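Local coordinates for NADH-rubredoxin oxidoreductase (Clostridium acetobutylicum, PDB 3KLJ), which catalyses the NADH-dependent reduction of rubredoxin through one bound FAD, passing electrons down the chain that scavenges dioxygen in this anaerobe, at residues 48-53 and 57-62; 160-165 and 172-177. All coordinates share one frame; numbering follows the deposited sequence.

How the interactions relate
Along the chain the two contacts come in series, both within the glutathione-reductase-type flavoprotein core. Interaction 1 falls in the FAD-binding domain: helix 51-56 runs out and the chain leaves it at 57-62, a short closure four residues apart, with the flavin at the other end of 48-53. Interaction 2 opens later, in the NADH-binding domain, where helix 156-168 turns back through a short connection into strand 172-175. Neither loop encloses or crosses the other. Their centres are about 17 Å apart, yet the helices meet, joining the two domains: Asn52 O lies 3.5 Å from Ala164 CB and, in the conformer given, the Asn52 side chain lies against Glu160 and Leu161.

Interaction 1: residues 48-53 and 57-62; sequences RPRLNE and KNKSID. With FAD (flavin-adenine dinucleotide), chain B.
Helix 51-56 of the FAD-binding domain carries a salt-bridge network along one side, Arg50 before it, Glu53 within it and Lys57 just beyond it, while the 3-10 turn leading into it lies on the cofactor. At the C-terminal end Lys57 N gives a 2.8 Å hydrogen bond to Glu53 O, an i to i+4 bond; the next residue, Asn58, leaves helical geometry with positive phi, and in the conformer given its OD1 reaches Lys140 NZ. The Glu53 and Lys57 side chains run side by side in the same direction, both extended beyond CG, which brings Lys57 NZ to 3.2 Å from Glu53 OE1, well above the carboxylate plane. The other oxygen is taken by Arg50: its NH1 lies 2.8 Å from Glu53 OE2 with a nearly straight N-H...O angle of 165°. That acceptor sits in the guanidinium plane, although the arginine meets the carboxylate from above its own plane. Two cations thus bond to separate oxygens of one carboxylate, which should limit its rotation and probably favour its ionised form. Lys59 adds its aliphatic chain, CD lying 4.0 Å from Glu53 OE1, while its ammonium stays beyond bonding distance of the acid. At the other end, Pro49 packs on the flavin, its CB 3.5 Å from FAD N5 and its CG equally close to C10. Arg48, an FAD-binding residue, sends its CG anti to the backbone N (chi1 -165°) and bends at chi3, carrying the guanidinium to the diphosphate. Glu41 pairs with its NH1, and Tyr46 OH and Tyr131 O pair with NH2. Its edge faces the phosphate: Arg48 NE reaches FAD O2A at 2.7 Å in the guanidinium plane, and NH1 makes a weak second bond to the same oxygen.

Interaction 2: residues 160-165 and 172-177; sequences ELAQAI and ASIGII
Ala172 and Ala162 have most of the surface buried here, and each directs its methyl at the opposing segment. Ala172 CB lies 4.0 Å from Ala162 O, a loose approach with no hydrogen bond. Ala172 CB also meets the branch methyl of Ile165, CG2, at 4.1 Å. Ile165 lies about one turn further along the helix than Ala162, so Ala172 is touched by the backbone of one turn and a side chain of the next. Ile174, two residues along the strand, reaches the other alanine: with CG1 anti to its carbonyl carbon (chi1 -60°) and the chain extended at chi2, its CD1 comes to 4.0 Å from Ala162 CB. Helix and strand are the second and third elements of a beta-alpha-beta unit, strand 149-152, helix 156-168 and strand 172-175, in the Rossmann-type fold of the NADH-binding domain. The axes of these short segments run nearly antiparallel, at 163°, as expected where a helix returns the chain to the start of the next parallel strand. They approach to 8.0 Å, consistent with the small alanines on both sides. Ala162 and Ile165 also pack on Ile151 of the neighbouring strand, so the helix spans two adjacent strands. On the strand's other flank the backbone of Ile174 is hydrogen-bonded to Lys204 and Tyr206, and its side chain touches Ile205.

Interaction 1: residues 48-53 and 57-62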
loop_
_atom_site.group_PDB
_atom_site.type_symbol
_atom_site.label_atom_id
_atom_site.label_comp_id
_atom_site.label_asym_id
_atom_site.label_seq_id
_atom_site.Cartn_x
_atom_site.Cartn_y
_atom_site.Cartn_z
ATOM N N ARG A 48 -3.826 4.574 -7.952
ATOM C CA ARG A 48 -4.530 4.483 -6.668
ATOM C C ARG A 48 -4.007 5.411 -5.535
ATOM O O ARG A 48 -4.826 5.963 -4.801
ATOM C CB ARG A 48 -4.594 3.016 -6.198
ATOM C CG ARG A 48 -5.596 2.724 -5.057
ATOM C CD ARG A 48 -5.650 1.203 -4.722
ATOM N NE ARG A 48 -6.014 0.408 -5.902
ATOM C CZ ARG A 48 -7.232 0.372 -6.448
ATOM N NH1 ARG A 48 -7.454 -0.364 -7.529
ATOM N NH2 ARG A 48 -8.234 1.062 -5.917
ATOM N N PRO A 49 -2.661 5.571 -5.379
ATOM C CA PRO A 49 -2.185 6.474 -4.316
ATOM C C PRO A 49 -2.654 7.925 -4.412
ATOM O O PRO A 49 -2.494 8.667 -3.442
ATOM C CB PRO A 49 -0.649 6.396 -4.438
ATOM C CG PRO A 49 -0.403 5.000 -4.980
ATOM C CD PRO A 49 -1.540 4.819 -5.983
ATOM N N ARG A 50 -3.246 8.325 -5.537
ATOM C CA ARG A 50 -3.696 9.710 -5.675
ATOM C C ARG A 50 -5.167 9.887 -5.288
ATOM O O ARG A 50 -5.724 10.953 -5.497
ATOM C CB ARG A 50 -3.433 10.264 -7.082
ATOM C CG ARG A 50 -2.067 9.941 -7.608
ATOM C CD ARG A 50 -1.388 11.101 -8.261
ATOM N NE ARG A 50 -1.898 11.394 -9.586
ATOM C CZ ARG A 50 -2.527 12.517 -9.929
ATOM N NH1 ARG A 50 -2.749 13.473 -9.043
ATOM N NH2 ARG A 50 -2.941 12.676 -11.170
ATOM N N LEU A 51 -5.774 8.850 -4.707
ATOM C CA LEU A 51 -7.168 8.921 -4.258
ATOM C C LEU A 51 -7.402 10.081 -3.277
ATOM O O LEU A 51 -8.477 10.686 -3.268
ATOM C CB LEU A 51 -7.637 7.575 -3.675
ATOM C CG LEU A 51 -7.987 6.489 -4.706
ATOM C CD1 LEU A 51 -8.285 5.163 -4.028
ATOM C CD2 LEU A 51 -9.159 6.900 -5.605
ATOM N N ASN A 52 -6.387 10.407 -2.479
ATOM C CA ASN A 52 -6.471 11.541 -1.568
ATOM C C ASN A 52 -6.707 12.864 -2.303
ATOM O O ASN A 52 -7.303 13.779 -1.751
ATOM C CB ASN A 52 -5.233 11.609 -0.668
ATOM C CG ASN A 52 -5.306 10.625 0.490
ATOM O OD1 ASN A 52 -6.342 10.500 1.141
ATOM N ND2 ASN A 52 -4.209 9.920 0.748
ATOM N N GLU A 53 -6.263 12.942 -3.559
ATOM C CA GLU A 53 -6.447 14.141 -4.387
ATOM C C GLU A 53 -7.863 14.282 -4.942
ATOM O O GLU A 53 -8.315 15.396 -5.241
ATOM C CB GLU A 53 -5.433 14.181 -5.528
ATOM C CG GLU A 53 -3.994 14.221 -5.059
ATOM C CD GLU A 53 -3.018 14.400 -6.194
ATOM O OE1 GLU A 53 -3.170 15.366 -6.974
ATOM O OE2 GLU A 53 -2.088 13.571 -6.307
ATOM N N LYS A 57 -8.523 17.832 -3.872
ATOM C CA LYS A 57 -8.517 18.762 -5.010
ATOM C C LYS A 57 -9.753 18.661 -5.895
ATOM O O LYS A 57 -9.840 19.348 -6.927
ATOM C CB LYS A 57 -7.265 18.556 -5.868
ATOM C CG LYS A 57 -5.957 19.138 -5.287
ATOM C CD LYS A 57 -4.791 18.649 -6.129
ATOM C CE LYS A 57 -3.447 19.168 -5.634
ATOM N NZ LYS A 57 -2.371 18.385 -6.298
ATOM N N ASN A 58 -10.708 17.825 -5.486
ATOM C CA ASN A 58 -11.945 17.624 -6.252
ATOM C C ASN A 58 -11.657 17.106 -7.672
ATOM O O ASN A 58 -12.364 17.446 -8.624
ATOM C CB ASN A 58 -12.782 18.921 -6.277
ATOM C CG ASN A 58 -14.163 18.727 -6.886
ATOM O OD1 ASN A 58 -14.842 17.742 -6.610
ATOM N ND2 ASN A 58 -14.576 19.670 -7.722
ATOM N N LYS A 59 -10.604 16.300 -7.805
ATOM C CA LYS A 59 -10.272 15.656 -9.076
ATOM C C LYS A 59 -11.199 14.461 -9.308
ATOM O O LYS A 59 -11.762 13.915 -8.357
ATOM C CB LYS A 59 -8.791 15.237 -9.100
ATOM C CG LYS A 59 -7.855 16.447 -9.314
ATOM C CD LYS A 59 -6.387 16.046 -9.290
ATOM C CE LYS A 59 -5.497 17.258 -9.597
ATOM N NZ LYS A 59 -5.823 17.879 -10.911
ATOM N N SER A 60 -11.374 14.067 -10.568
ATOM C CA SER A 60 -12.205 12.908 -10.904
ATOM C C SER A 60 -11.366 11.705 -11.333
ATOM O O SER A 60 -10.118 11.754 -11.306
ATOM C CB SER A 60 -13.236 13.267 -11.976
ATOM O OG SER A 60 -12.601 13.640 -13.185
ATOM N N ILE A 61 -12.052 10.615 -11.693
ATOM C CA ILE A 61 -11.395 9.382 -12.125
ATOM C C ILE A 61 -10.476 9.636 -13.322
ATOM O O ILE A 61 -9.343 9.152 -13.367
ATOM C CB ILE A 61 -12.416 8.212 -12.402
ATOM C CG1 ILE A 61 -11.705 6.932 -12.871
ATOM C CG2 ILE A 61 -13.507 8.619 -13.418
ATOM C CD1 ILE A 61 -10.815 6.252 -11.824
ATOM N N ASP A 62 -10.975 10.420 -14.268
ATOM C CA ASP A 62 -10.237 10.774 -15.475
ATOM C C ASP A 62 -8.850 11.369 -15.214
ATOM O O ASP A 62 -7.926 11.133 -15.993
ATOM C CB ASP A 62 -11.088 11.711 -16.324
ATOM C CG ASP A 62 -12.521 11.226 -16.437
ATOM O OD1 ASP A 62 -12.709 10.058 -16.857
ATOM O OD2 ASP A 62 -13.450 11.994 -16.095
HETATM P PA FAD B . -4.686 -2.821 -6.811
HETATM O O1A FAD B . -5.509 -3.081 -5.578
HETATM O O2A FAD B . -4.331 -1.363 -6.981
HETATM O O5B FAD B . -5.470 -3.348 -8.098
HETATM C C5B FAD B . -6.045 -4.642 -8.120
HETATM C C4B FAD B . -7.341 -4.605 -8.930
HETATM O O4B FAD B . -7.861 -5.927 -9.062
HETATM C C3B FAD B . -8.413 -3.781 -8.222
HETATM O O3B FAD B . -8.951 -2.837 -9.133
HETATM C C2B FAD B . -9.463 -4.787 -7.786
HETATM O O2B FAD B . -10.774 -4.279 -7.885
HETATM C C1B FAD B . -9.249 -5.926 -8.773
HETATM N N9A FAD B . -9.688 -7.239 -8.266
HETATM C C8A FAD B . -9.626 -7.702 -6.979
HETATM N N7A FAD B . -10.131 -8.958 -6.948
HETATM C C5A FAD B . -10.508 -9.309 -8.195
HETATM C C6A FAD B . -11.086 -10.469 -8.712
HETATM N N6A FAD B . -11.611 -11.378 -7.889
HETATM N N1A FAD B . -11.371 -10.527 -10.065
HETATM C C2A FAD B . -11.091 -9.456 -10.893
HETATM N N3A FAD B . -10.530 -8.306 -10.369
HETATM C C4A FAD B . -10.237 -8.235 -9.037
HETATM N N1 FAD B . 1.617 2.912 -2.277
HETATM C C2 FAD B . 2.830 3.567 -2.238
HETATM O O2 FAD B . 3.838 2.987 -2.603
HETATM N N3 FAD B . 2.913 4.880 -1.820
HETATM C C4 FAD B . 1.778 5.544 -1.420
HETATM O O4 FAD B . 1.889 6.712 -1.037
HETATM C C4X FAD B . 0.539 4.887 -1.439
HETATM N N5 FAD B . -0.622 5.538 -1.049
HETATM C C5X FAD B . -1.840 4.884 -1.077
HETATM C C6 FAD B . -3.008 5.546 -0.676
HETATM C C7 FAD B . -4.238 4.872 -0.721
HETATM C C7M FAD B . -5.492 5.575 -0.292
HETATM C C8 FAD B . -4.297 3.546 -1.152
HETATM C C8M FAD B . -5.604 2.795 -1.204
HETATM C C9 FAD B . -3.133 2.895 -1.543
HETATM C C9A FAD B . -1.903 3.560 -1.512
HETATM N N10 FAD B . -0.741 2.903 -1.913
HETATM C C10 FAD B . 0.471 3.564 -1.877
HETATM C "C1'" FAD B . -0.800 1.478 -2.356
HETATM C "C2'" FAD B . -0.823 1.333 -3.862
HETATM O "O2'" FAD B . -2.025 1.898 -4.346
HETATM C "C3'" FAD B . -0.769 -0.150 -4.169
HETATM O "O3'" FAD B . 0.488 -0.669 -3.774
HETATM C "C4'" FAD B . -0.975 -0.466 -5.641
HETATM O "O4'" FAD B . -2.209 0.071 -6.098
HETATM C "C5'" FAD B . -1.017 -1.980 -5.805
HETATM O "O5'" FAD B . -1.400 -2.245 -7.130
HETATM P P FAD B . -2.017 -3.662 -7.502
HETATM O O1P FAD B . -2.283 -3.698 -8.998
HETATM O O2P FAD B . -1.147 -4.787 -6.999
HETATM O O3P FAD B . -3.392 -3.766 -6.662
#

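Interaction 2: residues 160-165 and 172-177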
loop_
_atom_site.group_PDB
_atom_site.type_symbol
_atom_site.label_atom_id
_atom_site.label_comp_id
_atom_site.label_asym_id
_atom_site.label_seq_id
_atom_site.Cartn_x
_atom_site.Cartn_y
_atom_site.Cartn_z
ATOM N N GLU A 160 -2.677 10.966 6.151
ATOM C CA GLU A 160 -2.846 11.604 4.843
ATOM C C GLU A 160 -4.309 11.921 4.509
ATOM O O GLU A 160 -4.591 12.984 3.960
ATOM C CB GLU A 160 -2.230 10.759 3.731
ATOM C CG GLU A 160 -0.707 10.725 3.754
ATOM C CD GLU A 160 -0.122 9.897 2.635
ATOM O OE1 GLU A 160 -0.882 9.191 1.942
ATOM O OE2 GLU A 160 1.109 9.944 2.448
ATOM N N LEU A 161 -5.216 10.993 4.833
ATOM C CA LEU A 161 -6.655 11.168 4.574
ATOM C C LEU A 161 -7.208 12.346 5.359
ATOM O O LEU A 161 -7.976 13.151 4.821
ATOM C CB LEU A 161 -7.443 9.898 4.909
ATOM C CG LEU A 161 -8.976 9.877 4.740
ATOM C CD1 LEU A 161 -9.419 10.479 3.428
ATOM C CD2 LEU A 161 -9.473 8.453 4.832
ATOM N N ALA A 162 -6.808 12.442 6.627
ATOM C CA ALA A 162 -7.204 13.546 7.497
ATOM C C ALA A 162 -6.858 14.894 6.871
ATOM O O ALA A 162 -7.710 15.778 6.807
ATOM C CB ALA A 162 -6.564 13.410 8.870
ATOM N N GLN A 163 -5.618 15.036 6.402
ATOM C CA GLN A 163 -5.189 16.263 5.729
ATOM C C GLN A 163 -5.994 16.516 4.459
ATOM O O GLN A 163 -6.418 17.644 4.212
ATOM C CB GLN A 163 -3.690 16.241 5.399
ATOM C CG GLN A 163 -3.160 17.554 4.789
ATOM C CD GLN A 163 -3.301 18.770 5.716
ATOM O OE1 GLN A 163 -4.347 19.427 5.762
ATOM N NE2 GLN A 163 -2.237 19.080 6.439
ATOM N N ALA A 164 -6.190 15.470 3.655
ATOM C CA ALA A 164 -7.003 15.581 2.438
ATOM C C ALA A 164 -8.412 16.090 2.740
ATOM O O ALA A 164 -8.946 16.922 2.008
ATOM C CB ALA A 164 -7.059 14.259 1.702
ATOM N N ILE A 165 -9.003 15.591 3.822
ATOM C CA ILE A 165 -10.338 16.003 4.231
ATOM C C ILE A 165 -10.338 17.442 4.767
ATOM O O ILE A 165 -11.287 18.189 4.500
ATOM C CB ILE A 165 -10.980 15.015 5.234
ATOM C CG1 ILE A 165 -11.143 13.638 4.584
ATOM C CG2 ILE A 165 -12.350 15.531 5.707
ATOM C CD1 ILE A 165 -11.548 12.550 5.543
ATOM N N ALA A 172 -11.466 17.325 10.571
ATOM C CA ALA A 172 -11.215 15.901 10.760
ATOM C C ALA A 172 -10.217 15.681 11.892
ATOM O O ALA A 172 -9.299 16.482 12.087
ATOM C CB ALA A 172 -10.690 15.280 9.471
ATOM N N SER A 173 -10.418 14.606 12.647
ATOM C CA SER A 173 -9.471 14.194 13.673
ATOM C C SER A 173 -9.289 12.676 13.630
ATOM O O SER A 173 -10.065 11.958 12.975
ATOM C CB SER A 173 -9.896 14.696 15.067
ATOM O OG SER A 173 -11.091 14.080 15.517
ATOM N N ILE A 174 -8.249 12.192 14.302
ATOM C CA ILE A 174 -7.908 10.776 14.265
ATOM C C ILE A 174 -8.054 10.165 15.653
ATOM O O ILE A 174 -7.766 10.818 16.656
ATOM C CB ILE A 174 -6.467 10.572 13.738
ATOM C CG1 ILE A 174 -6.339 11.132 12.319
ATOM C CG2 ILE A 174 -6.048 9.093 13.781
ATOM C CD1 ILE A 174 -4.880 11.400 11.878
ATOM N N GLY A 175 -8.499 8.913 15.699
ATOM C CA GLY A 175 -8.526 8.141 16.934
ATOM C C GLY A 175 -7.680 6.891 16.786
ATOM O O GLY A 175 -7.819 6.152 15.807
ATOM N N ILE A 176 -6.783 6.669 17.744
ATOM C CA ILE A 176 -5.906 5.490 17.757
ATOM C C ILE A 176 -6.012 4.808 19.121
ATOM O O ILE A 176 -6.358 5.458 20.108
ATOM C CB ILE A 176 -4.408 5.841 17.421
ATOM C CG1 ILE A 176 -3.770 6.712 18.514
ATOM C CG2 ILE A 176 -4.294 6.526 16.067
ATOM C CD1 ILE A 176 -2.285 6.997 18.292
ATOM N N ILE A 177 -5.721 3.512 19.185
ATOM C CA ILE A 177 -5.803 2.785 20.460
ATOM C C ILE A 177 -4.502 2.800 21.300
ATOM O O ILE A 177 -4.549 2.617 22.520
ATOM C CB ILE A 177 -6.363 1.339 20.297
ATOM C CG1 ILE A 177 -5.440 0.471 19.430
ATOM C CG2 ILE A 177 -7.831 1.366 19.763
ATOM C CD1 ILE A 177 -5.988 -0.931 19.144
#